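Local coordinates for protein TarM (Staphylococcus aureus subsp. aureus 21178, PDB 4X7R) that belongs to the group 1 glycosyltransferase family, has the GT-B fold and holds UDP and (2S)-2,3-dihydroxypropyl 2-acetamido-2-deoxy-alpha-D-glucopyranoside in its pockets, at residues Met413-Pro418 with Phe466-Arg471; Ser429-Glu433 with Asn473-Tyr478. The protein carries 1 engineered substitution. Residue numbers count along the deposited sequence, not the author numbering.

Contact 1. Residues Met413-Pro418 with Phe466-Arg471; sequences MISKRP and FGSKAR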
loop_
_atom_site.group_PDB
_atom_site.type_symbol
_atom_site.label_atom_id
_atom_site.label_comp_id
_atom_site.label_asym_id
_atom_site.label_seq_id
_atom_site.Cartn_x
_atom_site.Cartn_y
_atom_site.Cartn_z
ATOM N N MET A 413 -19.514 -9.381 1.500
ATOM C CA MET A 413 -20.237 -10.648 1.381
ATOM C C MET A 413 -20.084 -11.489 2.645
ATOM O O MET A 413 -21.066 -12.096 3.096
ATOM C CB MET A 413 -19.805 -11.399 0.125
ATOM C CG MET A 413 -20.338 -10.742 -1.137
ATOM S SD MET A 413 -19.753 -11.480 -2.665
ATOM C CE MET A 413 -20.625 -13.022 -2.638
ATOM N N ILE A 414 -18.882 -11.471 3.255
ATOM C CA ILE A 414 -18.627 -12.158 4.539
ATOM C C ILE A 414 -19.536 -11.554 5.647
ATOM O O ILE A 414 -20.115 -12.300 6.433
ATOM C CB ILE A 414 -17.124 -12.163 4.919
ATOM C CG1 ILE A 414 -16.312 -12.945 3.880
ATOM C CG2 ILE A 414 -16.880 -12.729 6.336
ATOM C CD1 ILE A 414 -14.900 -12.549 3.819
ATOM N N SER A 415 -19.738 -10.218 5.633
ATOM C CA SER A 415 -20.618 -9.549 6.596
ATOM C C SER A 415 -22.089 -9.575 6.169
ATOM O O SER A 415 -22.877 -8.782 6.676
ATOM C CB SER A 415 -20.138 -8.129 6.867
ATOM O OG SER A 415 -18.988 -8.176 7.694
ATOM N N LYS A 416 -22.463 -10.498 5.244
ATOM C CA LYS A 416 -23.834 -10.668 4.714
ATOM C C LYS A 416 -24.400 -9.385 4.062
ATOM O O LYS A 416 -25.609 -9.134 4.116
ATOM C CB LYS A 416 -24.797 -11.225 5.784
ATOM C CG LYS A 416 -24.461 -12.608 6.315
ATOM C CD LYS A 416 -25.504 -13.026 7.339
ATOM C CE LYS A 416 -25.280 -14.422 7.859
ATOM N NZ LYS A 416 -26.184 -14.747 9.001
ATOM N N ARG A 417 -23.510 -8.571 3.460
ATOM C CA ARG A 417 -23.861 -7.325 2.770
ATOM C C ARG A 417 -23.735 -7.605 1.270
ATOM O O ARG A 417 -22.629 -7.825 0.780
ATOM C CB ARG A 417 -22.962 -6.130 3.222
ATOM C CG ARG A 417 -22.953 -5.854 4.746
ATOM C CD ARG A 417 -24.330 -5.991 5.373
ATOM N NE ARG A 417 -24.413 -5.576 6.774
ATOM C CZ ARG A 417 -24.989 -6.294 7.738
ATOM N NH1 ARG A 417 -25.457 -7.509 7.483
ATOM N NH2 ARG A 417 -25.077 -5.811 8.968
ATOM N N PRO A 418 -24.858 -7.743 0.546
ATOM C CA PRO A 418 -24.751 -8.088 -0.888
ATOM C C PRO A 418 -24.105 -6.992 -1.717
ATOM O O PRO A 418 -24.182 -5.812 -1.369
ATOM C CB PRO A 418 -26.198 -8.378 -1.307
ATOM C CG PRO A 418 -27.050 -7.642 -0.318
ATOM C CD PRO A 418 -26.269 -7.571 0.970
ATOM N N PHE A 466 -29.969 -12.421 0.009
ATOM C CA PHE A 466 -28.795 -12.255 -0.851
ATOM C C PHE A 466 -27.536 -12.292 -0.005
ATOM O O PHE A 466 -26.633 -13.073 -0.310
ATOM C CB PHE A 466 -28.889 -10.956 -1.676
ATOM C CG PHE A 466 -29.601 -11.042 -3.012
ATOM C CD1 PHE A 466 -30.532 -12.045 -3.266
ATOM C CD2 PHE A 466 -29.376 -10.088 -3.996
ATOM C CE1 PHE A 466 -31.194 -12.114 -4.497
ATOM C CE2 PHE A 466 -30.054 -10.146 -5.216
ATOM C CZ PHE A 466 -30.967 -11.153 -5.454
ATOM N N GLY A 467 -27.538 -11.527 1.089
ATOM C CA GLY A 467 -26.426 -11.446 2.031
ATOM C C GLY A 467 -26.071 -12.775 2.664
ATOM O O GLY A 467 -24.894 -13.138 2.733
ATOM N N SER A 468 -27.103 -13.523 3.097
ATOM C CA SER A 468 -26.966 -14.849 3.715
ATOM C C SER A 468 -26.301 -15.840 2.734
ATOM O O SER A 468 -25.351 -16.519 3.110
ATOM C CB SER A 468 -28.331 -15.362 4.189
ATOM O OG SER A 468 -28.595 -15.055 5.554
ATOM N N LYS A 469 -26.775 -15.878 1.468
ATOM C CA LYS A 469 -26.221 -16.722 0.406
ATOM C C LYS A 469 -24.781 -16.273 0.061
ATOM O O LYS A 469 -23.936 -17.117 -0.241
ATOM C CB LYS A 469 -27.112 -16.661 -0.847
ATOM C CG LYS A 469 -28.406 -17.467 -0.754
ATOM C CD LYS A 469 -28.206 -18.887 -1.288
ATOM C CE LYS A 469 -29.127 -19.892 -0.636
ATOM N NZ LYS A 469 -28.640 -21.289 -0.815
ATOM N N ALA A 470 -24.505 -14.942 0.136
ATOM C CA ALA A 470 -23.189 -14.347 -0.145
ATOM C C ALA A 470 -22.096 -14.879 0.771
ATOM O O ALA A 470 -21.061 -15.319 0.265
ATOM C CB ALA A 470 -23.256 -12.826 -0.086
ATOM N N ARG A 471 -22.340 -14.891 2.105
ATOM C CA ARG A 471 -21.380 -15.391 3.121
ATOM C C ARG A 471 -21.140 -16.891 2.905
ATOM O O ARG A 471 -19.993 -17.334 2.883
ATOM C CB ARG A 471 -21.861 -15.068 4.554
ATOM C CG ARG A 471 -21.411 -16.062 5.627
ATOM C CD ARG A 471 -21.831 -15.681 7.035
ATOM N NE ARG A 471 -20.867 -14.734 7.569
ATOM C CZ ARG A 471 -19.893 -15.040 8.414
ATOM N NH1 ARG A 471 -19.811 -16.261 8.932
ATOM N NH2 ARG A 471 -19.017 -14.119 8.780
#
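R471, on helix 460-477, gives up more surface here than any other residue, and K416, in the turn that ends helix 407-414, comes next. A helix that stops leaves its last carbonyls without amide partners, and a long arginine suits one of them: R471 NE donates to I414 O at 2.8 Å, while R471 NH2 makes a weak second bond to I414 O at 3.2 Å. R471 NH2 also bonds H309 O, so the guanidinium joins the helix end to a loop. Its aliphatic part is useful too, with R471 CD 3.8 Å from K416 CE; the extended lysine stays partly exposed, which suits its charge.

K416 has positive phi (58°) and is the C-prime residue of a Schellman motif, in which K416 N bonds M413 O at 3.0 Å and R417 N bonds A412 O. This capped end lies in the C-terminal Rossmann-like domain of the GT-B fold, where helix 407-414 links the adjacent parallel strands 395-398 and 419-422 in a beta-alpha-beta crossover, and the turn carries the chain from the helix into the second strand.

The turn fits against helix 460-477 because position 467 is glycine. K416 O lies 3.2 Å from G467 CA and K416 CA lies 3.3 Å from G467 O, a reciprocal pair of CA-H...O contacts; a CB at 467 would clash with K416 O. A470, whose small methyl points toward the end of helix 407-414, meets the flexible thioether of M413 (M413 CE to A470 CB, 3.7 Å). Farther along, P418 CB touches F466 CB at 3.7 Å, and the F466 ring packs edge-to-face with Y439.

Contact 2. Residues Ser429-Glu433 with Asn473-Tyr478; sequences SDFIE and NIIEKY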
loop_
_atom_site.group_PDB
_atom_site.type_symbol
_atom_site.label_atom_id
_atom_site.label_comp_id
_atom_site.label_asym_id
_atom_site.label_seq_id
_atom_site.Cartn_x
_atom_site.Cartn_y
_atom_site.Cartn_z
ATOM N N SER A 429 -17.407 -11.847 -11.009
ATOM C CA SER A 429 -18.153 -13.035 -11.503
ATOM C C SER A 429 -17.672 -14.353 -10.901
ATOM O O SER A 429 -18.344 -15.361 -11.045
ATOM C CB SER A 429 -18.169 -13.085 -13.031
ATOM O OG SER A 429 -16.839 -13.125 -13.515
ATOM N N ASP A 430 -16.525 -14.353 -10.217
ATOM C CA ASP A 430 -16.053 -15.557 -9.534
ATOM C C ASP A 430 -16.912 -15.816 -8.316
ATOM O O ASP A 430 -17.214 -16.977 -8.015
ATOM C CB ASP A 430 -14.617 -15.386 -9.052
ATOM C CG ASP A 430 -13.560 -15.650 -10.084
ATOM O OD1 ASP A 430 -13.903 -15.734 -11.280
ATOM O OD2 ASP A 430 -12.404 -15.840 -9.697
ATOM N N PHE A 431 -17.293 -14.745 -7.597
ATOM C CA PHE A 431 -18.026 -14.923 -6.340
ATOM C C PHE A 431 -19.453 -14.410 -6.300
ATOM O O PHE A 431 -20.234 -14.879 -5.479
ATOM C CB PHE A 431 -17.175 -14.430 -5.155
ATOM C CG PHE A 431 -16.535 -13.081 -5.364
ATOM C CD1 PHE A 431 -17.276 -11.912 -5.225
ATOM C CD2 PHE A 431 -15.186 -12.977 -5.683
ATOM C CE1 PHE A 431 -16.689 -10.667 -5.432
ATOM C CE2 PHE A 431 -14.604 -11.734 -5.906
ATOM C CZ PHE A 431 -15.358 -10.581 -5.774
ATOM N N ILE A 432 -19.811 -13.461 -7.179
ATOM C CA ILE A 432 -21.190 -12.976 -7.203
ATOM C C ILE A 432 -22.000 -13.911 -8.100
ATOM O O ILE A 432 -21.581 -14.173 -9.226
ATOM C CB ILE A 432 -21.327 -11.474 -7.617
ATOM C CG1 ILE A 432 -20.533 -10.540 -6.654
ATOM C CG2 ILE A 432 -22.819 -11.057 -7.738
ATOM C CD1 ILE A 432 -20.422 -9.078 -7.134
ATOM N N GLU A 433 -23.148 -14.419 -7.592
ATOM C CA GLU A 433 -24.078 -15.263 -8.340
ATOM C C GLU A 433 -25.281 -14.366 -8.568
ATOM O O GLU A 433 -26.041 -14.086 -7.632
ATOM C CB GLU A 433 -24.438 -16.543 -7.565
ATOM C CG GLU A 433 -23.239 -17.469 -7.379
ATOM C CD GLU A 433 -23.499 -18.890 -6.907
ATOM O OE1 GLU A 433 -24.384 -19.087 -6.043
ATOM O OE2 GLU A 433 -22.764 -19.800 -7.357
ATOM N N ASN A 473 -21.473 -18.562 0.090
ATOM C CA ASN A 473 -20.694 -18.737 -1.138
ATOM C C ASN A 473 -19.217 -18.496 -0.907
ATOM O O ASN A 473 -18.402 -19.215 -1.473
ATOM C CB ASN A 473 -21.210 -17.842 -2.276
ATOM C CG ASN A 473 -20.748 -18.314 -3.647
ATOM O OD1 ASN A 473 -20.803 -19.501 -3.984
ATOM N ND2 ASN A 473 -20.288 -17.411 -4.474
ATOM N N ILE A 474 -18.862 -17.507 -0.059
ATOM C CA ILE A 474 -17.450 -17.207 0.250
ATOM C C ILE A 474 -16.830 -18.341 1.062
ATOM O O ILE A 474 -15.734 -18.809 0.739
ATOM C CB ILE A 474 -17.224 -15.795 0.898
ATOM C CG1 ILE A 474 -17.785 -14.638 0.013
ATOM C CG2 ILE A 474 -15.752 -15.559 1.274
ATOM C CD1 ILE A 474 -17.346 -14.602 -1.482
ATOM N N ILE A 475 -17.546 -18.791 2.111
ATOM C CA ILE A 475 -17.105 -19.882 2.990
ATOM C C ILE A 475 -16.826 -21.118 2.128
ATOM O O ILE A 475 -15.743 -21.678 2.201
ATOM C CB ILE A 475 -18.151 -20.140 4.119
ATOM C CG1 ILE A 475 -18.075 -19.023 5.179
ATOM C CG2 ILE A 475 -17.976 -21.528 4.757
ATOM C CD1 ILE A 475 -19.250 -18.996 6.178
ATOM N N GLU A 476 -17.762 -21.468 1.254
ATOM C CA GLU A 476 -17.616 -22.632 0.410
ATOM C C GLU A 476 -16.467 -22.591 -0.600
ATOM O O GLU A 476 -15.748 -23.582 -0.742
ATOM C CB GLU A 476 -18.927 -22.920 -0.288
ATOM C CG GLU A 476 -18.914 -24.255 -0.972
ATOM C CD GLU A 476 -20.148 -24.504 -1.814
ATOM O OE1 GLU A 476 -21.240 -24.017 -1.436
ATOM O OE2 GLU A 476 -20.018 -25.195 -2.852
ATOM N N LYS A 477 -16.283 -21.466 -1.283
ATOM C CA LYS A 477 -15.312 -21.403 -2.354
ATOM C C LYS A 477 -13.928 -20.873 -2.027
ATOM O O LYS A 477 -13.029 -21.018 -2.863
ATOM C CB LYS A 477 -15.936 -20.707 -3.578
ATOM C CG LYS A 477 -17.186 -21.448 -4.101
ATOM C CD LYS A 477 -17.801 -20.728 -5.297
ATOM C CE LYS A 477 -18.804 -21.563 -6.065
ATOM N NZ LYS A 477 -19.999 -21.889 -5.247
ATOM N N TYR A 478 -13.727 -20.293 -0.823
ATOM C CA TYR A 478 -12.436 -19.722 -0.449
ATOM C C TYR A 478 -11.877 -20.277 0.874
ATOM O O TYR A 478 -11.385 -19.518 1.726
ATOM C CB TYR A 478 -12.535 -18.187 -0.424
ATOM C CG TYR A 478 -12.912 -17.609 -1.757
ATOM C CD1 TYR A 478 -11.948 -17.381 -2.733
ATOM C CD2 TYR A 478 -14.249 -17.427 -2.108
ATOM C CE1 TYR A 478 -12.296 -16.940 -4.008
ATOM C CE2 TYR A 478 -14.604 -16.944 -3.368
ATOM C CZ TYR A 478 -13.618 -16.668 -4.298
ATOM O OH TYR A 478 -13.960 -16.232 -5.545
HETATM O O HOH W 1 -11.928 -15.641 -7.171
HETATM O O HOH W 2 -19.752 -18.374 -7.079
#
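This is a partly buried, mixed polar and apolar contact between the short, weakly bonded helix 428-431 with its exit and the C-terminal end of helix 460-477. N473 points toward the other segment, and N473 ND2 makes a weak hydrogen bond to F431 O, 2.7 Å long; an amide suits the place because its other end can accept, and N473 OD1 takes a bond from K477 NZ at 2.8 Å. Both helices belong to the C-terminal Rossmann-like domain of the GT-B fold, and the F431 side chain also packs on I410 and M413 of helix 407-414. F431 CB meets I474 CD1 at 3.7 Å, while Y478 OH approaches the edge of the F431 ring, 3.5 Å from F431 CD2. One water sits 2.7 Å from Y478 OH and donates to D430 OD2 at 2.6 Å. A second water accepts from N473 ND2 at 2.8 Å and lies 3.0 Å from D430 O. E433 OE2 and K477 NZ, 4.1 Å apart, are too far for a salt bridge.

Both contacts use helix 460-477, contact 1 along its middle and contact 2 at its C-terminal end, with centres 10 Å apart. They touch directly: M413 CE of contact 1 lies 3.4 Å from F431 O of contact 2, and I414 CG1 lies 3.7 Å from I474 CG2. Contact 1 is the more buried and covers the larger area, 476 against 273 Å² with both sides summed; there backbone fits directly on backbone at a glycine. In contact 2, F431 CA and N473 CA, the nearest such pair, are 7.0 Å apart, and side chains with two waters span the gap, while the charged ends of E433 and K477 lie toward the surface.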